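PDB 6KVR: fatty acid amide hydrolase from Candida albicans, which probably hydrolyses amides of monocarboxylic acids, such as fatty acids, to the carboxylate and ammonium, as a member of the amidase signature family. Local coordinates for residues Met208-Asn222 and Ala472-Thr484. Numbering follows the deposited sequence.
Sequences MHLDSANNFTGLTKN and APHSEEVYNWSYT
Leu210 lies over one face of the Trp481 indole, its CG 3.8 Å from the centroid of the five-membered ring and 18° off the ring normal, a CH-pi contact; its CD1 comes down on CD1 of the same ring. At the rim the neighbours are different. Met208 O sits near the ring plane, 3.2 Å from Trp481 CZ2, and the selenomethionine side chain of Met208, bent at chi2 and chi3, brings SE to the edge of the six-membered ring, a Met-aromatic contact, and sets CE against CZ3 in plain apolar contact. A water in the indole plane accepts hydrogen bonds from Trp481 NE1 (3.0 Å to the water oxygen) and Leu210 N and donates one to Val478 O, so it ties the ring to both backbones. Trp481 is also the N-cap residue of helix 482-490. In this amidase signature fold the contact borders the predicted catalytic centre: Leu210 packs close to Ser257, the residue predicted to carry the acyl-ester intermediate, and Thr484 OG1 is hydrogen-bonded to O of Gly255, a predicted substrate-binding residue. Farther along, the type II turn His474-Glu477 meets Asp211. With its CG anti to the backbone N (chi1 -167°), Asp211 offers OD1 to Glu476 N at 2.7 Å, met from above the carboxylate plane, while OD2 holds Ser229 and a second water. That water accepts a hydrogen bond from Ser475 OG and donates to Asp211 OD2 and Thr220 O. Ser475 OG in turn accepts from Lys221 NZ at 2.7 Å, and Leu219 CD1 rests on Ser475 CB beside this bond.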
loop_
_atom_site.group_PDB
_atom_site.type_symbol
_atom_site.label_atom_id
_atom_site.label_comp_id
_atom_site.label_asym_id
_atom_site.label_seq_id
_atom_site.Cartn_x
_atom_site.Cartn_y
_atom_site.Cartn_z
HETATM N N MSE A 208 7.702 21.819 -2.094
HETATM C CA MSE A 208 6.312 21.977 -1.683
HETATM C C MSE A 208 5.783 23.358 -2.090
HETATM O O MSE A 208 5.210 24.086 -1.278
HETATM C CB MSE A 208 6.187 21.767 -0.162
HETATM C CG MSE A 208 6.559 20.359 0.314
HETATM SE SE MSE A 208 5.166 19.107 -0.390
HETATM C CE MSE A 208 3.777 19.518 0.992
ATOM N N HIS A 209 6.005 23.705 -3.355
ATOM C CA HIS A 209 5.329 24.813 -4.009
ATOM C C HIS A 209 4.663 24.305 -5.281
ATOM O O HIS A 209 5.205 23.450 -5.986
ATOM C CB HIS A 209 6.267 25.981 -4.468
ATOM C CG HIS A 209 7.268 26.453 -3.462
ATOM N ND1 HIS A 209 8.038 27.584 -3.675
ATOM C CD2 HIS A 209 7.647 25.964 -2.256
ATOM C CE1 HIS A 209 8.837 27.774 -2.643
ATOM N NE2 HIS A 209 8.629 26.803 -1.772
ATOM N N LEU A 210 3.521 24.886 -5.620
ATOM C CA LEU A 210 3.048 24.776 -7.000
ATOM C C LEU A 210 3.687 25.847 -7.882
ATOM O O LEU A 210 3.028 26.471 -8.717
ATOM C CB LEU A 210 1.524 24.843 -7.044
ATOM C CG LEU A 210 0.794 23.669 -6.368
ATOM C CD1 LEU A 210 -0.694 23.643 -6.742
ATOM C CD2 LEU A 210 1.442 22.312 -6.663
ATOM N N ASP A 211 4.994 26.033 -7.708
ATOM C CA ASP A 211 5.818 27.087 -8.299
ATOM C C ASP A 211 7.273 26.632 -8.176
ATOM O O ASP A 211 7.537 25.514 -7.725
ATOM C CB ASP A 211 5.569 28.425 -7.597
ATOM C CG ASP A 211 6.151 29.598 -8.352
ATOM O OD1 ASP A 211 6.509 30.605 -7.696
ATOM O OD2 ASP A 211 6.253 29.512 -9.606
ATOM N N SER A 212 8.234 27.521 -8.503
ATOM C CA SER A 212 9.610 27.089 -8.728
ATOM C C SER A 212 10.703 27.779 -7.903
ATOM O O SER A 212 11.867 27.352 -7.997
ATOM C CB SER A 212 9.972 27.250 -10.217
ATOM O OG SER A 212 9.446 28.453 -10.751
ATOM N N ALA A 213 10.395 28.805 -7.102
ATOM C CA ALA A 213 11.471 29.607 -6.508
ATOM C C ALA A 213 12.447 28.732 -5.734
ATOM O O ALA A 213 12.050 27.941 -4.879
ATOM C CB ALA A 213 10.906 30.693 -5.587
ATOM N N ASN A 214 13.731 28.870 -6.058
ATOM C CA ASN A 214 14.796 28.186 -5.337
ATOM C C ASN A 214 16.045 29.067 -5.349
ATOM O O ASN A 214 16.157 30.012 -6.138
ATOM C CB ASN A 214 15.090 26.819 -5.959
ATOM C CG ASN A 214 15.721 26.939 -7.336
ATOM O OD1 ASN A 214 16.936 27.125 -7.459
ATOM N ND2 ASN A 214 14.901 26.831 -8.380
ATOM N N ASN A 215 16.995 28.732 -4.477
ATOM C CA ASN A 215 18.209 29.520 -4.314
ATOM C C ASN A 215 19.313 29.156 -5.297
ATOM O O ASN A 215 20.397 29.735 -5.213
ATOM C CB ASN A 215 18.744 29.381 -2.885
ATOM C CG ASN A 215 18.012 30.285 -1.916
ATOM O OD1 ASN A 215 17.789 31.463 -2.206
ATOM N ND2 ASN A 215 17.612 29.741 -0.775
ATOM N N PHE A 216 19.089 28.208 -6.209
ATOM C CA PHE A 216 20.121 27.885 -7.194
ATOM C C PHE A 216 19.939 28.716 -8.464
ATOM O O PHE A 216 20.841 29.452 -8.863
ATOM C CB PHE A 216 20.093 26.395 -7.562
ATOM C CG PHE A 216 20.447 25.450 -6.447
ATOM C CD1 PHE A 216 19.505 25.086 -5.495
ATOM C CD2 PHE A 216 21.694 24.839 -6.408
ATOM C CE1 PHE A 216 19.821 24.167 -4.488
ATOM C CE2 PHE A 216 22.007 23.921 -5.410
ATOM C CZ PHE A 216 21.069 23.586 -4.455
ATOM N N THR A 217 18.768 28.617 -9.091
ATOM C CA THR A 217 18.499 29.220 -10.392
ATOM C C THR A 217 17.352 30.222 -10.397
ATOM O O THR A 217 17.036 30.752 -11.468
ATOM C CB THR A 217 18.168 28.127 -11.419
ATOM O OG1 THR A 217 17.023 27.378 -10.961
ATOM C CG2 THR A 217 19.358 27.186 -11.600
ATOM N N GLY A 218 16.685 30.458 -9.261
ATOM C CA GLY A 218 15.612 31.455 -9.225
ATOM C C GLY A 218 14.278 30.886 -9.680
ATOM O O GLY A 218 13.853 29.827 -9.211
ATOM N N LEU A 219 13.609 31.586 -10.595
ATOM C CA LEU A 219 12.263 31.232 -11.033
ATOM C C LEU A 219 12.267 30.620 -12.427
ATOM O O LEU A 219 13.050 31.012 -13.299
ATOM C CB LEU A 219 11.342 32.459 -11.044
ATOM C CG LEU A 219 11.221 33.285 -9.775
ATOM C CD1 LEU A 219 10.616 34.672 -10.071
ATOM C CD2 LEU A 219 10.407 32.517 -8.722
ATOM N N THR A 220 11.359 29.675 -12.641
ATOM C CA THR A 220 11.111 29.096 -13.962
ATOM C C THR A 220 9.783 29.625 -14.489
ATOM O O THR A 220 8.811 29.710 -13.737
ATOM C CB THR A 220 11.114 27.562 -13.882
ATOM O OG1 THR A 220 12.417 27.133 -13.466
ATOM C CG2 THR A 220 10.756 26.895 -15.231
ATOM N N LYS A 221 9.737 29.994 -15.771
ATOM C CA LYS A 221 8.609 30.743 -16.318
ATOM C C LYS A 221 7.788 29.916 -17.304
ATOM O O LYS A 221 8.280 28.959 -17.907
ATOM C CB LYS A 221 9.098 32.028 -17.010
ATOM C CG LYS A 221 9.593 33.098 -16.036
ATOM C CD LYS A 221 8.506 33.463 -15.004
ATOM C CE LYS A 221 8.845 34.783 -14.305
ATOM N NZ LYS A 221 7.705 35.304 -13.518
ATOM N N ASN A 222 6.533 30.344 -17.501
ATOM C CA ASN A 222 5.593 29.630 -18.382
ATOM C C ASN A 222 5.932 29.855 -19.850
ATOM O O ASN A 222 6.083 31.001 -20.277
ATOM C CB ASN A 222 4.158 30.096 -18.117
ATOM C CG ASN A 222 3.116 29.190 -18.752
ATOM O OD1 ASN A 222 3.175 28.873 -19.953
ATOM N ND2 ASN A 222 2.148 28.770 -17.948
ATOM N N ALA A 472 -2.357 29.432 -14.940
ATOM C CA ALA A 472 -1.055 29.561 -14.293
ATOM C C ALA A 472 -0.982 30.831 -13.448
ATOM O O ALA A 472 -1.387 31.907 -13.908
ATOM C CB ALA A 472 0.069 29.572 -15.333
ATOM N N PRO A 473 -0.475 30.754 -12.231
ATOM C CA PRO A 473 -0.416 31.933 -11.364
ATOM C C PRO A 473 0.814 32.787 -11.661
ATOM O O PRO A 473 1.741 32.389 -12.363
ATOM C CB PRO A 473 -0.331 31.318 -9.968
ATOM C CG PRO A 473 0.514 30.114 -10.196
ATOM C CD PRO A 473 0.080 29.561 -11.570
ATOM N N HIS A 474 0.809 33.991 -11.112
ATOM C CA HIS A 474 2.040 34.768 -11.105
ATOM C C HIS A 474 3.051 34.103 -10.175
ATOM O O HIS A 474 2.680 33.435 -9.208
ATOM C CB HIS A 474 1.766 36.200 -10.656
ATOM C CG HIS A 474 0.928 36.979 -11.616
ATOM N ND1 HIS A 474 0.259 38.131 -11.257
ATOM C CD2 HIS A 474 0.661 36.783 -12.929
ATOM C CE1 HIS A 474 -0.390 38.604 -12.306
ATOM N NE2 HIS A 474 -0.165 37.802 -13.334
ATOM N N SER A 475 4.337 34.300 -10.465
ATOM C CA SER A 475 5.376 33.686 -9.648
ATOM C C SER A 475 5.193 34.037 -8.176
ATOM O O SER A 475 4.876 35.176 -7.822
ATOM C CB SER A 475 6.761 34.114 -10.139
ATOM O OG SER A 475 6.938 33.669 -11.483
ATOM N N GLU A 476 5.340 33.018 -7.324
ATOM C CA GLU A 476 5.304 33.155 -5.869
ATOM C C GLU A 476 3.938 33.623 -5.364
ATOM O O GLU A 476 3.831 34.151 -4.250
ATOM C CB GLU A 476 6.412 34.094 -5.374
ATOM C CG GLU A 476 7.822 33.763 -5.896
ATOM C CD GLU A 476 8.942 34.413 -5.066
ATOM O OE1 GLU A 476 9.358 33.866 -4.005
ATOM O OE2 GLU A 476 9.405 35.498 -5.485
ATOM N N GLU A 477 2.880 33.399 -6.143
ATOM C CA GLU A 477 1.534 33.865 -5.798
ATOM C C GLU A 477 0.503 32.762 -6.033
ATOM O O GLU A 477 -0.551 32.980 -6.637
ATOM C CB GLU A 477 1.185 35.136 -6.587
ATOM C CG GLU A 477 1.852 36.395 -6.018
ATOM C CD GLU A 477 1.363 37.684 -6.664
ATOM O OE1 GLU A 477 0.241 38.134 -6.340
ATOM O OE2 GLU A 477 2.133 38.269 -7.461
ATOM N N VAL A 478 0.796 31.551 -5.561
ATOM C CA VAL A 478 -0.166 30.460 -5.630
ATOM C C VAL A 478 -0.192 29.765 -4.272
ATOM O O VAL A 478 0.832 29.243 -3.812
ATOM C CB VAL A 478 0.137 29.479 -6.780
ATOM C CG1 VAL A 478 1.614 29.063 -6.812
ATOM C CG2 VAL A 478 -0.782 28.279 -6.722
ATOM N N TYR A 479 -1.367 29.765 -3.636
ATOM C CA TYR A 479 -1.551 29.441 -2.230
ATOM C C TYR A 479 -2.482 28.266 -1.975
ATOM O O TYR A 479 -2.284 27.541 -0.995
ATOM C CB TYR A 479 -2.110 30.660 -1.489
ATOM C CG TYR A 479 -1.353 31.948 -1.764
ATOM C CD1 TYR A 479 -0.181 32.250 -1.072
ATOM C CD2 TYR A 479 -1.807 32.850 -2.709
ATOM C CE1 TYR A 479 0.520 33.415 -1.321
ATOM C CE2 TYR A 479 -1.120 34.023 -2.972
ATOM C CZ TYR A 479 0.038 34.300 -2.273
ATOM O OH TYR A 479 0.712 35.457 -2.535
ATOM N N ASN A 480 -3.497 28.065 -2.810
ATOM C CA ASN A 480 -4.506 27.039 -2.591
ATOM C C ASN A 480 -4.252 25.833 -3.488
ATOM O O ASN A 480 -4.322 25.943 -4.722
ATOM C CB ASN A 480 -5.902 27.593 -2.862
ATOM C CG ASN A 480 -6.930 26.506 -2.940
ATOM O OD1 ASN A 480 -7.008 25.657 -2.058
ATOM N ND2 ASN A 480 -7.698 26.494 -4.014
ATOM N N TRP A 481 -4.023 24.676 -2.872
ATOM C CA TRP A 481 -3.835 23.419 -3.592
ATOM C C TRP A 481 -5.095 22.527 -3.632
ATOM O O TRP A 481 -5.010 21.368 -4.070
ATOM C CB TRP A 481 -2.707 22.616 -2.948
ATOM C CG TRP A 481 -1.363 23.266 -2.864
ATOM C CD1 TRP A 481 -1.020 24.540 -3.237
ATOM C CD2 TRP A 481 -0.171 22.663 -2.343
ATOM N NE1 TRP A 481 0.317 24.760 -2.986
ATOM C CE2 TRP A 481 0.861 23.626 -2.436
ATOM C CE3 TRP A 481 0.125 21.397 -1.813
ATOM C CZ2 TRP A 481 2.174 23.358 -2.038
ATOM C CZ3 TRP A 481 1.430 21.135 -1.405
ATOM C CH2 TRP A 481 2.439 22.117 -1.528
ATOM N N SER A 482 -6.246 23.021 -3.167
ATOM C CA SER A 482 -7.368 22.122 -2.893
ATOM C C SER A 482 -7.776 21.300 -4.118
ATOM O O SER A 482 -8.187 20.138 -3.970
ATOM C CB SER A 482 -8.567 22.920 -2.364
ATOM O OG SER A 482 -9.012 23.858 -3.334
ATOM N N TYR A 483 -7.640 21.862 -5.329
ATOM C CA TYR A 483 -8.131 21.176 -6.519
ATOM C C TYR A 483 -7.260 19.980 -6.901
ATOM O O TYR A 483 -7.770 19.014 -7.486
ATOM C CB TYR A 483 -8.268 22.175 -7.679
ATOM C CG TYR A 483 -9.566 22.953 -7.574
ATOM C CD1 TYR A 483 -10.772 22.391 -7.990
ATOM C CD2 TYR A 483 -9.601 24.212 -6.979
ATOM C CE1 TYR A 483 -11.966 23.091 -7.859
ATOM C CE2 TYR A 483 -10.781 24.912 -6.840
ATOM C CZ TYR A 483 -11.958 24.355 -7.283
ATOM O OH TYR A 483 -13.128 25.062 -7.138
ATOM N N THR A 484 -5.966 20.001 -6.567
ATOM C CA THR A 484 -5.111 18.835 -6.802
ATOM C C THR A 484 -4.924 17.982 -5.557
ATOM O O THR A 484 -4.887 16.747 -5.654
ATOM C CB THR A 484 -3.723 19.240 -7.304
ATOM O OG1 THR A 484 -3.228 20.336 -6.518
ATOM C CG2 THR A 484 -3.739 19.606 -8.801
HETATM O O HOH W 1 2.319 26.880 -3.445
HETATM O O HOH W 2 7.787 31.116 -11.466
#